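Local coordinates for protein luciferase-like monooxygenase (Streptomyces bottropensis, PDB 4US5) that probably works as a flavin-utilizing monooxygenase of the bacterial luciferase family, a group of enzymes that act with molecular oxygen, at residues 43-48 with 60-65; 75-80 with 92-97. All coordinates share one frame; numbering follows the deposited sequence.

Overall arrangement
Both contacts lie in the buried wall of the barrel, where neighbouring parallel strands each pack against the helix that follows in the chain. Contact 1 closes before contact 2 opens, and their centres are about 8 Å apart. They are stitched together directly: V45 N and V45 O probably hydrogen-bond to G76 O and G78 N, while I63 of contact 1 packs on G76 of contact 2. The chemistry differs. The direct touching in contact 1 is aliphatic, with a sodium ion held by two carboxylates alongside, whereas contact 2 centres on one aromatic ring set against a serine and a valine. Both helices also reach the second subunit.

Contact 1 of 2, residues 43-48 with 60-65; sequences FWVAEH and EILIAR. With NA (sodium ion), chain O; NA (sodium ion), chain Q.
Two carboxylates, those of E47 and E60, meet across a sodium ion, each offering one oxygen and turning the other away. OE1 of E47 and OE1 of E60 are both 2.9 Å from the metal, and a water joins them as a third ligand. The site spans the first strand-to-helix step of a beta-alpha-beta unit in the TIM-barrel fold of the luciferase family. E47 reaches in on an extended chain. E60 comes off its helix with CG between the backbone N and the carbonyl carbon (chi1 66°), and a bend at chi2 swings its carboxylate back to the ion. The sodium probably offsets the repulsion between the two acids, and both have further partners: E47 OE1 and OE2 bond to L81 N and Y85 OH, and E60 OE2 forms a salt bridge with K89 of the second subunit. H48 O binds a separate sodium. Away from the metal, V45 holds strand to helix with its two methyls. The side chains of V45 and L62 cross at about a right angle, V45 CG1 3.9 Å from L62 CD2; V45 and I63 run past each other in opposite directions, V45 CG2 4.1 Å from I63 CG1.

Contact 2 of 2, residues 75-80 with 92-97; sequences VGSGGV and EVFRTL
The far end of the F94 ring butts against S77 and V80, which lie side by side on one side of its plane, so that CZ serves both neighbours at once. CZ of F94 lies 3.7 Å from S77 OG and, on the V80 side, F94 CZ is 3.8 Å from V80 CG2. Both approaches are oblique to the ring. The serine side spreads onto F94 CE2, which is 3.8 Å from S77 OG, and the valine side onto CE1. Having CG anti to its carbonyl carbon (chi1 -78°) carries the F94 ring out from the helix to the strand. V80 keeps CG2 likewise anti to its carbonyl carbon, and this is the branch that touches the ring, as the two side chains run past each other in opposite directions. In S77 the hydroxyl sits between the backbone N and the carbonyl carbon (chi1 60°), where OG lies against the ring while its hydrogen bond goes to G108 O. Strand 74-81, helix 87-100 and strand 105-110 form a beta-alpha-beta unit of the barrel, and F94 also rests on I105 and L107 of the second strand. Between S77 and V80 the chain turns a corner at G78, with a cis peptide before G79; bacterial luciferase itself has a non-proline cis peptide by its flavin site. Cut back to an alanine, F94 would probably leave a gap between helix and strand, with S77 CB and V80 CG2 lacking their aromatic partner. One face of the ring is met by the helix's own L97, whose CD1 sits 3.8 Å above the ring plane, offset toward the rim. In the same helix, T96 OG1 bonds to E92 O at 2.8 Å, while T96 N reaches that oxygen from the opposite face of the carbonyl plane.

Contact 1 of 2, residues 43-48 with 60-65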
loop_
_atom_site.group_PDB
_atom_site.type_symbol
_atom_site.label_atom_id
_atom_site.label_comp_id
_atom_site.label_asym_id
_atom_site.label_seq_id
_atom_site.Cartn_x
_atom_site.Cartn_y
_atom_site.Cartn_z
ATOM N N PHE B 43 -1.895 10.629 12.586
ATOM C CA PHE B 43 -0.898 11.019 11.607
ATOM C C PHE B 43 -1.503 10.651 10.256
ATOM O O PHE B 43 -1.710 9.465 9.963
ATOM C CB PHE B 43 0.389 10.246 11.846
ATOM C CG PHE B 43 1.556 10.721 10.988
ATOM C CD1 PHE B 43 1.690 10.300 9.671
ATOM C CD2 PHE B 43 2.481 11.601 11.492
ATOM C CE1 PHE B 43 2.729 10.741 8.900
ATOM C CE2 PHE B 43 3.533 12.029 10.727
ATOM C CZ PHE B 43 3.662 11.591 9.429
ATOM N N TRP B 44 -1.812 11.656 9.451
ATOM C CA TRP B 44 -2.368 11.418 8.152
ATOM C C TRP B 44 -1.362 11.667 7.059
ATOM O O TRP B 44 -0.563 12.603 7.141
ATOM C CB TRP B 44 -3.572 12.334 7.940
ATOM C CG TRP B 44 -4.810 11.900 8.603
ATOM C CD1 TRP B 44 -5.010 10.762 9.332
ATOM C CD2 TRP B 44 -6.031 12.623 8.649
ATOM N NE1 TRP B 44 -6.295 10.713 9.784
ATOM C CE2 TRP B 44 -6.963 11.833 9.362
ATOM C CE3 TRP B 44 -6.448 13.850 8.120
ATOM C CZ2 TRP B 44 -8.253 12.252 9.629
ATOM C CZ3 TRP B 44 -7.756 14.262 8.370
ATOM C CH2 TRP B 44 -8.647 13.454 9.083
ATOM N N VAL B 45 -1.454 10.884 5.997
ATOM C CA VAL B 45 -0.593 11.033 4.827
ATOM C C VAL B 45 -1.475 11.461 3.637
ATOM O O VAL B 45 -2.463 10.774 3.328
ATOM C CB VAL B 45 0.127 9.725 4.493
ATOM C CG1 VAL B 45 1.061 9.890 3.277
ATOM C CG2 VAL B 45 0.921 9.232 5.687
ATOM N N ALA B 46 -1.080 12.535 2.952
ATOM C CA ALA B 46 -1.840 13.110 1.841
ATOM C C ALA B 46 -1.413 12.460 0.520
ATOM O O ALA B 46 -0.371 11.818 0.441
ATOM C CB ALA B 46 -1.679 14.615 1.800
ATOM N N GLU B 47 -2.254 12.557 -0.487
ATOM C CA GLU B 47 -1.984 11.998 -1.789
ATOM C C GLU B 47 -1.741 13.132 -2.754
ATOM O O GLU B 47 -2.632 13.977 -2.968
ATOM C CB GLU B 47 -3.196 11.187 -2.230
ATOM C CG GLU B 47 -3.094 10.609 -3.613
ATOM C CD GLU B 47 -4.159 9.564 -3.917
ATOM O OE1 GLU B 47 -4.746 8.968 -2.967
ATOM O OE2 GLU B 47 -4.399 9.289 -5.114
ATOM N N HIS B 48 -0.573 13.134 -3.380
ATOM C CA HIS B 48 -0.217 14.130 -4.430
ATOM C C HIS B 48 0.448 13.427 -5.590
ATOM O O HIS B 48 1.425 12.684 -5.397
ATOM C CB HIS B 48 0.715 15.189 -3.868
ATOM C CG HIS B 48 0.018 16.129 -2.942
ATOM N ND1 HIS B 48 0.027 15.975 -1.572
ATOM C CD2 HIS B 48 -0.768 17.195 -3.195
ATOM C CE1 HIS B 48 -0.729 16.911 -1.017
ATOM N NE2 HIS B 48 -1.217 17.668 -1.981
ATOM N N GLU B 60 -1.256 4.956 1.056
ATOM C CA GLU B 60 -1.456 3.630 1.649
ATOM C C GLU B 60 -0.145 2.891 1.903
ATOM O O GLU B 60 -0.014 2.115 2.870
ATOM C CB GLU B 60 -2.410 2.799 0.792
ATOM C CG GLU B 60 -1.905 2.429 -0.606
ATOM C CD GLU B 60 -2.172 3.467 -1.689
ATOM O OE1 GLU B 60 -2.404 4.665 -1.388
ATOM O OE2 GLU B 60 -2.151 3.070 -2.884
ATOM N N ILE B 61 0.853 3.156 1.068
ATOM C CA ILE B 61 2.178 2.510 1.236
ATOM C C ILE B 61 2.913 3.098 2.436
ATOM O O ILE B 61 3.449 2.344 3.288
ATOM C CB ILE B 61 3.055 2.687 -0.034
ATOM C CG1 ILE B 61 2.377 2.000 -1.243
ATOM C CG2 ILE B 61 4.459 2.147 0.228
ATOM C CD1 ILE B 61 2.126 0.516 -1.060
ATOM N N LEU B 62 2.894 4.418 2.573
ATOM C CA LEU B 62 3.508 5.039 3.732
ATOM C C LEU B 62 2.738 4.741 5.047
ATOM O O LEU B 62 3.340 4.569 6.081
ATOM C CB LEU B 62 3.657 6.556 3.503
ATOM C CG LEU B 62 4.660 7.288 4.385
ATOM C CD1 LEU B 62 6.052 6.722 4.295
ATOM C CD2 LEU B 62 4.699 8.787 4.118
ATOM N N ILE B 63 1.406 4.648 4.971
ATOM C CA ILE B 63 0.599 4.237 6.100
ATOM C C ILE B 63 1.002 2.850 6.585
ATOM O O ILE B 63 1.199 2.618 7.797
ATOM C CB ILE B 63 -0.906 4.299 5.774
ATOM C CG1 ILE B 63 -1.311 5.754 5.512
ATOM C CG2 ILE B 63 -1.722 3.693 6.896
ATOM C CD1 ILE B 63 -2.554 5.861 4.704
ATOM N N ALA B 64 1.156 1.928 5.670
ATOM C CA ALA B 64 1.530 0.560 6.027
ATOM C C ALA B 64 2.857 0.532 6.793
ATOM O O ALA B 64 3.037 -0.254 7.735
ATOM C CB ALA B 64 1.627 -0.266 4.756
ATOM N N ARG B 65 3.786 1.382 6.393
ATOM C CA ARG B 65 5.073 1.461 7.069
ATOM C C ARG B 65 4.979 2.178 8.406
ATOM O O ARG B 65 5.485 1.702 9.415
ATOM C CB ARG B 65 6.088 2.143 6.178
ATOM C CG ARG B 65 7.443 2.428 6.846
ATOM C CD ARG B 65 8.100 1.156 7.372
ATOM N NE ARG B 65 9.413 1.470 7.908
ATOM C CZ ARG B 65 10.478 1.808 7.193
ATOM N NH1 ARG B 65 10.470 1.742 5.880
ATOM N NH2 ARG B 65 11.598 2.202 7.819
HETATM NA NA NA O . -4.201 6.119 -3.083
HETATM NA NA NA Q . 3.864 13.951 -6.418
HETATM O O HOH W 1 -6.103 4.113 -3.509
#

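Contact 2 of 2, residues 75-80 with 92-97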
loop_
_atom_site.group_PDB
_atom_site.type_symbol
_atom_site.label_atom_id
_atom_site.label_comp_id
_atom_site.label_asym_id
_atom_site.label_seq_id
_atom_site.Cartn_x
_atom_site.Cartn_y
_atom_site.Cartn_z
ATOM N N VAL B 75 -3.109 6.165 12.425
ATOM C CA VAL B 75 -2.411 6.410 11.143
ATOM C C VAL B 75 -3.370 6.213 10.039
ATOM O O VAL B 75 -4.207 5.277 10.051
ATOM C CB VAL B 75 -1.205 5.464 10.965
ATOM C CG1 VAL B 75 -0.346 5.899 9.823
ATOM C CG2 VAL B 75 -0.360 5.404 12.228
ATOM N N GLY B 76 -3.333 7.098 9.044
ATOM C CA GLY B 76 -4.256 6.981 7.951
ATOM C C GLY B 76 -4.016 7.940 6.813
ATOM O O GLY B 76 -2.971 8.624 6.758
ATOM N N SER B 77 -4.969 7.957 5.895
ATOM C CA SER B 77 -4.938 8.808 4.733
ATOM C C SER B 77 -5.633 10.126 4.970
ATOM O O SER B 77 -6.682 10.173 5.629
ATOM C CB SER B 77 -5.558 8.116 3.564
ATOM O OG SER B 77 -6.926 7.766 3.805
ATOM N N GLY B 78 -5.011 11.200 4.484
ATOM C CA GLY B 78 -5.586 12.563 4.551
ATOM C C GLY B 78 -5.269 13.372 3.298
ATOM O O GLY B 78 -4.519 14.338 3.376
ATOM N N GLY B 79 -5.770 12.972 2.137
ATOM C CA GLY B 79 -6.749 11.899 1.985
ATOM C C GLY B 79 -6.544 11.098 0.701
ATOM O O GLY B 79 -5.885 11.566 -0.241
ATOM N N VAL B 80 -7.135 9.914 0.634
ATOM C CA VAL B 80 -7.190 9.160 -0.599
ATOM C C VAL B 80 -8.137 9.838 -1.597
ATOM O O VAL B 80 -9.252 10.185 -1.268
ATOM C CB VAL B 80 -7.657 7.712 -0.334
ATOM C CG1 VAL B 80 -8.085 7.023 -1.628
ATOM C CG2 VAL B 80 -6.547 6.936 0.328
ATOM N N GLU B 92 -10.651 -2.738 0.185
ATOM C CA GLU B 92 -9.730 -3.861 0.373
ATOM C C GLU B 92 -8.378 -3.408 0.950
ATOM O O GLU B 92 -7.843 -4.012 1.863
ATOM C CB GLU B 92 -9.449 -4.559 -0.933
ATOM C CG GLU B 92 -10.589 -5.374 -1.471
ATOM C CD GLU B 92 -10.252 -6.023 -2.787
ATOM O OE1 GLU B 92 -9.415 -5.448 -3.546
ATOM O OE2 GLU B 92 -10.907 -7.074 -3.110
ATOM N N VAL B 93 -7.839 -2.342 0.384
ATOM C CA VAL B 93 -6.555 -1.804 0.858
ATOM C C VAL B 93 -6.647 -1.456 2.348
ATOM O O VAL B 93 -5.779 -1.814 3.141
ATOM C CB VAL B 93 -6.156 -0.570 0.007
ATOM C CG1 VAL B 93 -5.035 0.240 0.644
ATOM C CG2 VAL B 93 -5.732 -1.016 -1.408
ATOM N N PHE B 94 -7.702 -0.753 2.727
ATOM C CA PHE B 94 -7.799 -0.277 4.075
ATOM C C PHE B 94 -8.254 -1.354 5.039
ATOM O O PHE B 94 -7.909 -1.298 6.203
ATOM C CB PHE B 94 -8.571 1.037 4.156
ATOM C CG PHE B 94 -7.726 2.235 3.729
ATOM C CD1 PHE B 94 -7.421 2.431 2.396
ATOM C CD2 PHE B 94 -7.119 3.021 4.658
ATOM C CE1 PHE B 94 -6.601 3.472 2.009
ATOM C CE2 PHE B 94 -6.284 4.061 4.292
ATOM C CZ PHE B 94 -5.996 4.281 2.968
ATOM N N ARG B 95 -8.998 -2.357 4.550
ATOM C CA ARG B 95 -9.241 -3.547 5.345
ATOM C C ARG B 95 -7.944 -4.318 5.636
ATOM O O ARG B 95 -7.798 -4.896 6.708
ATOM C CB ARG B 95 -10.280 -4.478 4.670
ATOM C CG ARG B 95 -11.726 -3.944 4.706
ATOM C CD ARG B 95 -12.736 -5.055 4.909
ATOM N NE ARG B 95 -12.562 -5.442 6.281
ATOM C CZ ARG B 95 -13.184 -4.874 7.310
ATOM N NH1 ARG B 95 -14.157 -3.987 7.134
ATOM N NH2 ARG B 95 -12.843 -5.234 8.517
ATOM N N THR B 96 -7.053 -4.376 4.660
ATOM C CA THR B 96 -5.758 -5.033 4.851
ATOM C C THR B 96 -4.951 -4.274 5.921
ATOM O O THR B 96 -4.425 -4.871 6.868
ATOM C CB THR B 96 -4.971 -5.130 3.500
ATOM O OG1 THR B 96 -5.793 -5.774 2.499
ATOM C CG2 THR B 96 -3.687 -5.897 3.690
ATOM N N LEU B 97 -4.962 -2.943 5.863
ATOM C CA LEU B 97 -4.310 -2.142 6.889
ATOM C C LEU B 97 -4.913 -2.405 8.249
ATOM O O LEU B 97 -4.193 -2.576 9.227
ATOM C CB LEU B 97 -4.363 -0.646 6.530
ATOM C CG LEU B 97 -3.440 -0.204 5.373
ATOM C CD1 LEU B 97 -3.812 1.170 4.863
ATOM C CD2 LEU B 97 -1.990 -0.203 5.789
#